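Local coordinates for protein ornithine carbamoyltransferase, anabolic (Campylobacter jejuni subsp. jejuni, PDB 3TPF) that catalyses the reversible transfer of the carbamoyl group from carbamoyl phosphate to L-ornithine, giving L-citrulline and phosphate on the pathway to L-arginine, at residues D216-D221 with F242-K247; H260-Y265 with E273-H278. All coordinates share one frame; numbering follows the deposited sequence.

Contact 1 (D216-D221 with F242-K247); sequences DVVITD and FMIDEK
Where Val218 and Thr220 meet Ile244 there is no ring, amide or carboxylate to offer a face or an edge: the contact consists of aliphatic branches alone. Ile244 supplies two neighbouring atoms of its longer branch. Its terminal CD1 lies 4.1 Å from CG1 of Val218, the Val218 and Ile244 side chains sliding past each other in opposite directions. One bond back, Ile244 CG1 comes to 4.1 Å from CB of Thr220. With CG1 turned anti to the carbonyl carbon (chi1 -58°), this branch reaches across to the strand. Val218 answers with the methyl that stands anti to its own backbone N (chi1 179°).

The backbones stay well apart: the closest CA atoms are those of Thr220 and Ile244, separated by 7.7 Å, which leaves the gap to be bridged by side chains. Thr220 meets Ile244 through CB, while its OG1 hydrogen-bonds to Ile152 O on the adjoining strand 148-152.

Strand 217-220 is an inner strand of the parallel, Rossmann-like sheet of the ornithine-binding domain, and Ile244 precedes helix 246-251, whose N-cap is Asp245. All three touching residues are buried, and only 112 Å² is covered between the segments. The chemistry is therefore purely apolar, seating the approach to that helix against one face of the sheet, while Thr220 OG1 finds its polar partner within the sheet itself.

Contact 2 (H260-Y265 with E273-H278); sequences HCLPAY and EIFEKH
Apolar contacts carry the meeting of Leu262 and Ala264 with Phe275, which projects its ring from helix 272-277. Leu262 CD2 comes to the ring edge, near its plane, at 3.9 Å from Phe275 CZ, and the two side chains cross at about a right angle. Ala264 CB approaches obliquely, 3.4 Å from Phe275 CE2. The ring reaches both because Phe275 CG is anti to the backbone N (chi1 180°), pointing out from the helix toward the loop. Ala264 CB also lies over one face of the His260 imidazole, 3.7 Å above its plane and offset toward the rim, so this single methyl touches two rings.

The hydrogen bonds are internal to each segment. In the loop, Leu262 N donates to His260 ND1 over 2.9 Å, entering at the edge of the imidazole, in its plane; NE2 of the same ring bonds to Glu269. This two-ended grip fixes the ring's rotation. At the end of the helix, His278 ND1 donates to Ile274 O at 3.1 Å with a fairly straight N-H...O angle of 162°. His278 N bonds to the same oxygen from the opposite face of the carbonyl plane.

The loop is the His-Cys-Leu-Pro signature of ornithine carbamoyltransferases, with a cis peptide bond before Pro263; Cys261 and Leu262 are predicted to bind carbamoyl phosphate. Val87 and Asp83 of a neighbouring subunit touch Leu262 and Phe275 respectively. Within the chain, the loop follows strand 257-260, an outermost strand of the sheet, and Ile282 and Phe283 of helix 279-302 pack on both Leu262 and Phe275.

How the contacts relate
From the N terminus, the chain runs through strand 217-220, and contact 1 closes the 20-residue excursion that returns at 242-247. Helix 246-251 and strand 257-260 follow, completing a parallel beta-alpha-beta crossover, before contact 2 closes the shorter loop between 260-265 and 273-278. The two are thus in series, neither nesting nor crossing, with centres about 9 Å apart. They touch at several points: Thr220 CG2 lies 3.8 Å from His260 CD2, and Asp221, predicted to bind ornithine, packs on Cys261, while Ile244 O meets CG2 of Ile274. Together they tie adjacent sheet strands, their following loops and helices 246-251 and 272-277 beside the probable substrate site.

Contact 1 (D216-D221 with F242-K247)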
ATOM      1  N   ASP B 216      -8.805  25.165  31.233  1.00 54.34           N
ATOM      2  CA  ASP B 216      -9.210  23.735  31.405  1.00 53.38           C
ATOM      3  C   ASP B 216      -8.599  22.772  30.428  1.00 50.01           C
ATOM      4  O   ASP B 216      -8.787  21.594  30.519  1.00 48.72           O
ATOM      5  CB  ASP B 216     -10.695  23.553  31.220  1.00 54.22           C
ATOM      6  CG  ASP B 216     -11.501  24.409  32.131  1.00 57.91           C
ATOM      7  OD1 ASP B 216     -11.137  24.576  33.313  1.00 60.91           O
ATOM      8  OD2 ASP B 216     -12.534  24.890  31.647  1.00 59.02           O
ATOM      9  N   VAL B 217      -7.928  23.310  29.436  1.00 49.39           N
ATOM     10  CA  VAL B 217      -7.380  22.521  28.339  1.00 47.25           C
ATOM     11  C   VAL B 217      -6.003  23.083  27.991  1.00 47.95           C
ATOM     12  O   VAL B 217      -5.880  24.265  27.657  1.00 48.28           O
ATOM     13  CB  VAL B 217      -8.328  22.515  27.100  1.00 45.38           C
ATOM     14  CG1 VAL B 217      -7.840  21.558  26.030  1.00 42.58           C
ATOM     15  CG2 VAL B 217      -9.746  22.118  27.498  1.00 45.69           C
ATOM     16  N   VAL B 218      -4.971  22.238  28.145  1.00 47.94           N
ATOM     17  CA  VAL B 218      -3.608  22.635  27.798  1.00 49.01           C
ATOM     18  C   VAL B 218      -3.142  21.832  26.630  1.00 48.15           C
ATOM     19  O   VAL B 218      -3.232  20.610  26.601  1.00 47.56           O
ATOM     20  CB  VAL B 218      -2.600  22.422  28.936  1.00 50.64           C
ATOM     21  CG1 VAL B 218      -1.193  22.831  28.517  1.00 50.97           C
ATOM     22  CG2 VAL B 218      -3.009  23.141  30.214  1.00 52.39           C
ATOM     23  N   ILE B 219      -2.700  22.541  25.612  1.00 49.61           N
ATOM     24  CA  ILE B 219      -2.310  21.894  24.365  1.00 48.71           C
ATOM     25  C   ILE B 219      -0.886  22.202  24.061  1.00 51.51           C
ATOM     26  O   ILE B 219      -0.485  23.365  24.098  1.00 53.67           O
ATOM     27  CB  ILE B 219      -3.130  22.422  23.190  1.00 47.97           C
ATOM     28  CG1 ILE B 219      -4.645  22.221  23.488  1.00 47.65           C
ATOM     29  CG2 ILE B 219      -2.620  21.795  21.912  1.00 45.21           C
ATOM     30  CD1 ILE B 219      -5.545  22.558  22.329  1.00 46.46           C
ATOM     31  N   THR B 220      -0.124  21.180  23.721  1.00 52.18           N
ATOM     32  CA  THR B 220       1.240  21.418  23.351  1.00 54.91           C
ATOM     33  C   THR B 220       1.599  20.564  22.185  1.00 56.02           C
ATOM     34  O   THR B 220       0.832  19.712  21.752  1.00 55.08           O
ATOM     35  CB  THR B 220       2.192  21.166  24.510  1.00 57.58           C
ATOM     36  OG1 THR B 220       3.459  21.747  24.213  1.00 60.88           O
ATOM     37  CG2 THR B 220       2.354  19.728  24.762  1.00 55.75           C
ATOM     38  N   ASP B 221       2.776  20.810  21.649  1.00 61.17           N
ATOM     39  CA  ASP B 221       3.240  20.105  20.450  1.00 65.69           C
ATOM     40  C   ASP B 221       4.752  20.139  20.353  1.00 70.40           C
ATOM     41  O   ASP B 221       5.428  20.961  21.003  1.00 78.75           O
ATOM     42  CB  ASP B 221       2.639  20.763  19.206  1.00 70.32           C
ATOM     43  CG  ASP B 221       2.810  19.922  17.918  1.00 74.52           C
ATOM     44  OD1 ASP B 221       3.179  18.710  17.971  1.00 79.08           O
ATOM     45  OD2 ASP B 221       2.553  20.496  16.837  1.00 74.90           O
ATOM     46  N   PHE B 242       9.609  26.256  28.458  1.00 82.61           N
ATOM     47  CA  PHE B 242       8.308  25.949  27.841  1.00 77.79           C
ATOM     48  C   PHE B 242       7.758  24.538  28.011  1.00 74.62           C
ATOM     49  O   PHE B 242       6.654  24.240  27.590  1.00 72.27           O
ATOM     50  CB  PHE B 242       8.315  26.364  26.378  1.00 75.41           C
ATOM     51  CG  PHE B 242       8.170  27.839  26.200  1.00 77.00           C
ATOM     52  CD1 PHE B 242       6.954  28.386  25.872  1.00 74.55           C
ATOM     53  CD2 PHE B 242       9.236  28.689  26.432  1.00 80.83           C
ATOM     54  CE1 PHE B 242       6.815  29.751  25.721  1.00 76.78           C
ATOM     55  CE2 PHE B 242       9.106  30.051  26.280  1.00 83.08           C
ATOM     56  CZ  PHE B 242       7.890  30.590  25.924  1.00 80.82           C
HETATM   57  N   MSE B 243       8.499  23.672  28.639  1.00 76.41           N
HETATM   58  CA  MSE B 243       7.991  22.314  28.790  1.00 75.09           C
HETATM   59  C   MSE B 243       6.747  22.329  29.615  1.00 71.52           C
HETATM   60  O   MSE B 243       6.647  23.120  30.530  1.00 73.05           O
HETATM   61  CB  MSE B 243       9.039  21.473  29.504  1.00 81.94           C
HETATM   62  CG  MSE B 243       8.451  20.188  30.051  1.00 82.46           C
HETATM   63 SE   MSE B 243       9.939  19.013  30.587  1.00 97.39          SE
HETATM   64  CE  MSE B 243      11.138  20.193  31.663  1.00 95.90           C
ATOM     65  N   ILE B 244       5.813  21.433  29.308  1.00 66.41           N
ATOM     66  CA  ILE B 244       4.689  21.140  30.207  1.00 64.23           C
ATOM     67  C   ILE B 244       5.046  20.046  31.201  1.00 65.97           C
ATOM     68  O   ILE B 244       5.344  18.905  30.835  1.00 64.79           O
ATOM     69  CB  ILE B 244       3.437  20.679  29.499  1.00 59.98           C
ATOM     70  CG1 ILE B 244       2.996  21.735  28.494  1.00 59.35           C
ATOM     71  CG2 ILE B 244       2.350  20.391  30.495  1.00 58.84           C
ATOM     72  CD1 ILE B 244       2.853  23.142  29.065  1.00 61.13           C
ATOM     73  N   ASP B 245       5.087  20.435  32.460  1.00 69.00           N
ATOM     74  CA  ASP B 245       5.438  19.541  33.537  1.00 70.91           C
ATOM     75  C   ASP B 245       4.431  19.713  34.666  1.00 73.14           C
ATOM     76  O   ASP B 245       3.481  20.475  34.530  1.00 73.93           O
ATOM     77  CB  ASP B 245       6.910  19.724  34.000  1.00 74.33           C
ATOM     78  CG  ASP B 245       7.274  21.165  34.426  1.00 76.94           C
ATOM     79  OD1 ASP B 245       8.467  21.338  34.802  1.00 80.31           O
ATOM     80  OD2 ASP B 245       6.423  22.084  34.427  1.00 75.24           O
ATOM     81  N   GLU B 246       4.625  18.982  35.764  1.00 76.57           N
ATOM     82  CA  GLU B 246       3.669  18.971  36.895  1.00 77.79           C
ATOM     83  C   GLU B 246       3.383  20.385  37.382  1.00 77.54           C
ATOM     84  O   GLU B 246       2.227  20.766  37.600  1.00 76.23           O
ATOM     85  CB  GLU B 246       4.176  18.086  38.047  1.00 82.83           C
ATOM     86  CG  GLU B 246       3.078  17.341  38.818  1.00 85.52           C
ATOM     87  CD  GLU B 246       3.496  16.947  40.247  1.00 92.71           C
ATOM     88  OE1 GLU B 246       3.411  15.729  40.600  1.00 95.76           O
ATOM     89  OE2 GLU B 246       3.916  17.857  41.031  1.00 95.67           O
ATOM     90  N   LYS B 247       4.439  21.163  37.560  1.00 79.13           N
ATOM     91  CA  LYS B 247       4.259  22.544  38.080  1.00 81.29           C
ATOM     92  C   LYS B 247       3.417  23.374  37.133  1.00 78.71           C
ATOM     93  O   LYS B 247       2.633  24.216  37.581  1.00 79.64           O
ATOM     94  CB  LYS B 247       5.572  23.313  38.386  1.00 84.93           C
ATOM     95  CG  LYS B 247       5.321  24.596  39.211  1.00 87.60           C
ATOM     96  CD  LYS B 247       6.601  25.322  39.580  1.00 91.65           C
TER

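Contact 2 (H260-Y265 with E273-H278)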
ATOM      1  N   HIS B 260      -1.921  16.562  23.184  1.00 41.96           N
ATOM      2  CA  HIS B 260      -0.729  16.516  22.365  1.00 44.19           C
ATOM      3  C   HIS B 260      -1.052  15.715  21.119  1.00 44.40           C
ATOM      4  O   HIS B 260      -1.589  14.636  21.215  1.00 46.32           O
ATOM      5  CB  HIS B 260       0.394  15.812  23.103  1.00 45.75           C
ATOM      6  CG  HIS B 260       1.751  16.019  22.494  1.00 47.81           C
ATOM      7  ND1 HIS B 260       2.019  15.794  21.161  1.00 47.98           N
ATOM      8  CD2 HIS B 260       2.933  16.392  23.058  1.00 50.07           C
ATOM      9  CE1 HIS B 260       3.299  16.049  20.932  1.00 49.18           C
ATOM     10  NE2 HIS B 260       3.879  16.403  22.067  1.00 49.91           N
ATOM     11  N   CYS B 261      -0.719  16.230  19.945  1.00 48.03           N
ATOM     12  CA  CYS B 261      -1.119  15.566  18.663  1.00 47.71           C
ATOM     13  C   CYS B 261      -0.252  14.381  18.366  1.00 46.90           C
ATOM     14  O   CYS B 261      -0.667  13.481  17.662  1.00 49.03           O
ATOM     15  CB  CYS B 261      -1.110  16.477  17.441  1.00 49.53           C
ATOM     16  SG  CYS B 261       0.491  17.290  17.173  1.00 70.24           S
ATOM     17  N   LEU B 262       0.924  14.371  18.925  1.00 47.20           N
ATOM     18  CA  LEU B 262       1.834  13.197  18.830  1.00 47.92           C
ATOM     19  C   LEU B 262       2.586  13.250  17.526  1.00 48.31           C
ATOM     20  O   LEU B 262       2.167  13.921  16.608  1.00 50.16           O
ATOM     21  CB  LEU B 262       1.101  11.826  18.885  1.00 43.64           C
ATOM     22  CG  LEU B 262       0.369  11.387  20.148  1.00 41.84           C
ATOM     23  CD1 LEU B 262      -0.123   9.926  20.028  1.00 39.08           C
ATOM     24  CD2 LEU B 262       1.324  11.507  21.357  1.00 43.12           C
ATOM     25  N   PRO B 263       3.679  12.554  17.449  1.00 47.26           N
ATOM     26  CA  PRO B 263       4.307  11.930  18.563  1.00 48.86           C
ATOM     27  C   PRO B 263       4.886  12.940  19.558  1.00 51.33           C
ATOM     28  O   PRO B 263       5.137  14.091  19.208  1.00 52.50           O
ATOM     29  CB  PRO B 263       5.503  11.229  17.920  1.00 50.95           C
ATOM     30  CG  PRO B 263       5.832  12.097  16.750  1.00 51.12           C
ATOM     31  CD  PRO B 263       4.454  12.412  16.228  1.00 47.58           C
ATOM     32  N   ALA B 264       5.213  12.434  20.752  1.00 50.79           N
ATOM     33  CA  ALA B 264       5.655  13.245  21.869  1.00 50.04           C
ATOM     34  C   ALA B 264       7.113  13.021  22.135  1.00 50.77           C
ATOM     35  O   ALA B 264       7.645  11.969  21.854  1.00 50.78           O
ATOM     36  CB  ALA B 264       4.793  12.899  23.065  1.00 48.49           C
ATOM     37  N   TYR B 265       7.782  14.027  22.627  1.00 52.23           N
ATOM     38  CA  TYR B 265       9.215  13.879  22.928  1.00 56.04           C
ATOM     39  C   TYR B 265       9.413  14.193  24.386  1.00 57.69           C
ATOM     40  O   TYR B 265       9.513  15.332  24.785  1.00 58.86           O
ATOM     41  CB  TYR B 265      10.105  14.722  22.038  1.00 57.71           C
ATOM     42  CG  TYR B 265       9.899  14.367  20.592  1.00 56.36           C
ATOM     43  CD1 TYR B 265      10.482  13.210  20.038  1.00 57.33           C
ATOM     44  CD2 TYR B 265       9.123  15.183  19.765  1.00 54.50           C
ATOM     45  CE1 TYR B 265      10.288  12.874  18.696  1.00 56.37           C
ATOM     46  CE2 TYR B 265       8.914  14.878  18.431  1.00 53.41           C
ATOM     47  CZ  TYR B 265       9.483  13.715  17.889  1.00 54.85           C
ATOM     48  OH  TYR B 265       9.277  13.425  16.532  1.00 54.00           O
ATOM     49  N   GLU B 273       6.444  12.081  33.167  1.00 64.53           N
ATOM     50  CA  GLU B 273       5.476  11.950  34.269  1.00 65.06           C
ATOM     51  C   GLU B 273       4.131  12.474  33.811  1.00 60.16           C
ATOM     52  O   GLU B 273       3.160  11.741  33.796  1.00 58.72           O
ATOM     53  CB  GLU B 273       5.943  12.607  35.635  1.00 71.48           C
ATOM     54  CG  GLU B 273       5.365  11.824  36.881  1.00 75.13           C
ATOM     55  CD  GLU B 273       5.123  12.613  38.205  1.00 79.75           C
ATOM     56  OE1 GLU B 273       4.633  13.799  38.152  1.00 79.74           O
ATOM     57  OE2 GLU B 273       5.388  12.010  39.311  1.00 82.63           O
ATOM     58  N   ILE B 274       4.122  13.710  33.338  1.00 57.78           N
ATOM     59  CA  ILE B 274       2.904  14.403  32.998  1.00 54.93           C
ATOM     60  C   ILE B 274       2.200  13.816  31.787  1.00 51.46           C
ATOM     61  O   ILE B 274       0.972  13.762  31.704  1.00 49.73           O
ATOM     62  CB  ILE B 274       3.139  15.921  32.804  1.00 55.25           C
ATOM     63  CG1 ILE B 274       1.914  16.678  33.281  1.00 54.69           C
ATOM     64  CG2 ILE B 274       3.434  16.289  31.371  1.00 53.66           C
ATOM     65  CD1 ILE B 274       1.673  16.439  34.752  1.00 56.25           C
ATOM     66  N   PHE B 275       3.002  13.380  30.848  1.00 50.90           N
ATOM     67  CA  PHE B 275       2.489  12.770  29.630  1.00 48.23           C
ATOM     68  C   PHE B 275       1.753  11.502  29.974  1.00 47.17           C
ATOM     69  O   PHE B 275       0.592  11.338  29.631  1.00 44.75           O
ATOM     70  CB  PHE B 275       3.618  12.436  28.677  1.00 48.76           C
ATOM     71  CG  PHE B 275       3.168  11.802  27.395  1.00 46.64           C
ATOM     72  CD1 PHE B 275       3.150  10.449  27.261  1.00 46.64           C
ATOM     73  CD2 PHE B 275       2.768  12.571  26.319  1.00 45.38           C
ATOM     74  CE1 PHE B 275       2.719   9.845  26.067  1.00 45.05           C
ATOM     75  CE2 PHE B 275       2.297  11.975  25.128  1.00 43.67           C
ATOM     76  CZ  PHE B 275       2.285  10.605  25.000  1.00 43.21           C
ATOM     77  N   GLU B 276       2.424  10.639  30.705  1.00 49.03           N
ATOM     78  CA  GLU B 276       1.784   9.409  31.163  1.00 49.54           C
ATOM     79  C   GLU B 276       0.586   9.668  32.103  1.00 50.31           C
ATOM     80  O   GLU B 276      -0.439   8.953  32.067  1.00 49.10           O
ATOM     81  CB  GLU B 276       2.759   8.461  31.797  1.00 51.75           C
ATOM     82  CG  GLU B 276       3.682   7.773  30.785  1.00 52.02           C
ATOM     83  CD  GLU B 276       2.922   6.872  29.807  1.00 50.70           C
ATOM     84  OE1 GLU B 276       1.821   6.338  30.166  1.00 49.94           O
ATOM     85  OE2 GLU B 276       3.450   6.646  28.693  1.00 50.82           O
ATOM     86  N   LYS B 277       0.672  10.740  32.881  1.00 52.39           N
ATOM     87  CA  LYS B 277      -0.460  11.132  33.748  1.00 53.53           C
ATOM     88  C   LYS B 277      -1.710  11.328  32.889  1.00 51.08           C
ATOM     89  O   LYS B 277      -2.788  10.864  33.234  1.00 52.67           O
ATOM     90  CB  LYS B 277      -0.180  12.381  34.568  1.00 55.77           C
ATOM     91  CG  LYS B 277      -1.095  12.510  35.779  1.00 58.04           C
ATOM     92  CD  LYS B 277      -1.162  13.940  36.278  1.00 60.64           C
ATOM     93  CE  LYS B 277      -2.161  14.186  37.439  1.00 63.46           C
ATOM     94  NZ  LYS B 277      -3.074  15.374  37.128  1.00 63.67           N
ATOM     95  N   HIS B 278      -1.525  11.905  31.733  1.00 48.39           N
ATOM     96  CA  HIS B 278      -2.629  12.046  30.788  1.00 46.06           C
ATOM     97  C   HIS B 278      -2.700  11.036  29.620  1.00 43.65           C
ATOM     98  O   HIS B 278      -3.249  11.334  28.579  1.00 41.65           O
ATOM     99  CB  HIS B 278      -2.582  13.434  30.205  1.00 45.49           C
ATOM    100  CG  HIS B 278      -2.852  14.482  31.201  1.00 47.65           C
ATOM    101  ND1 HIS B 278      -1.848  15.063  31.957  1.00 49.67           N
ATOM    102  CD2 HIS B 278      -4.028  15.023  31.622  1.00 48.13           C
ATOM    103  CE1 HIS B 278      -2.400  15.948  32.775  1.00 51.01           C
ATOM    104  NE2 HIS B 278      -3.712  15.948  32.582  1.00 50.01           N
TER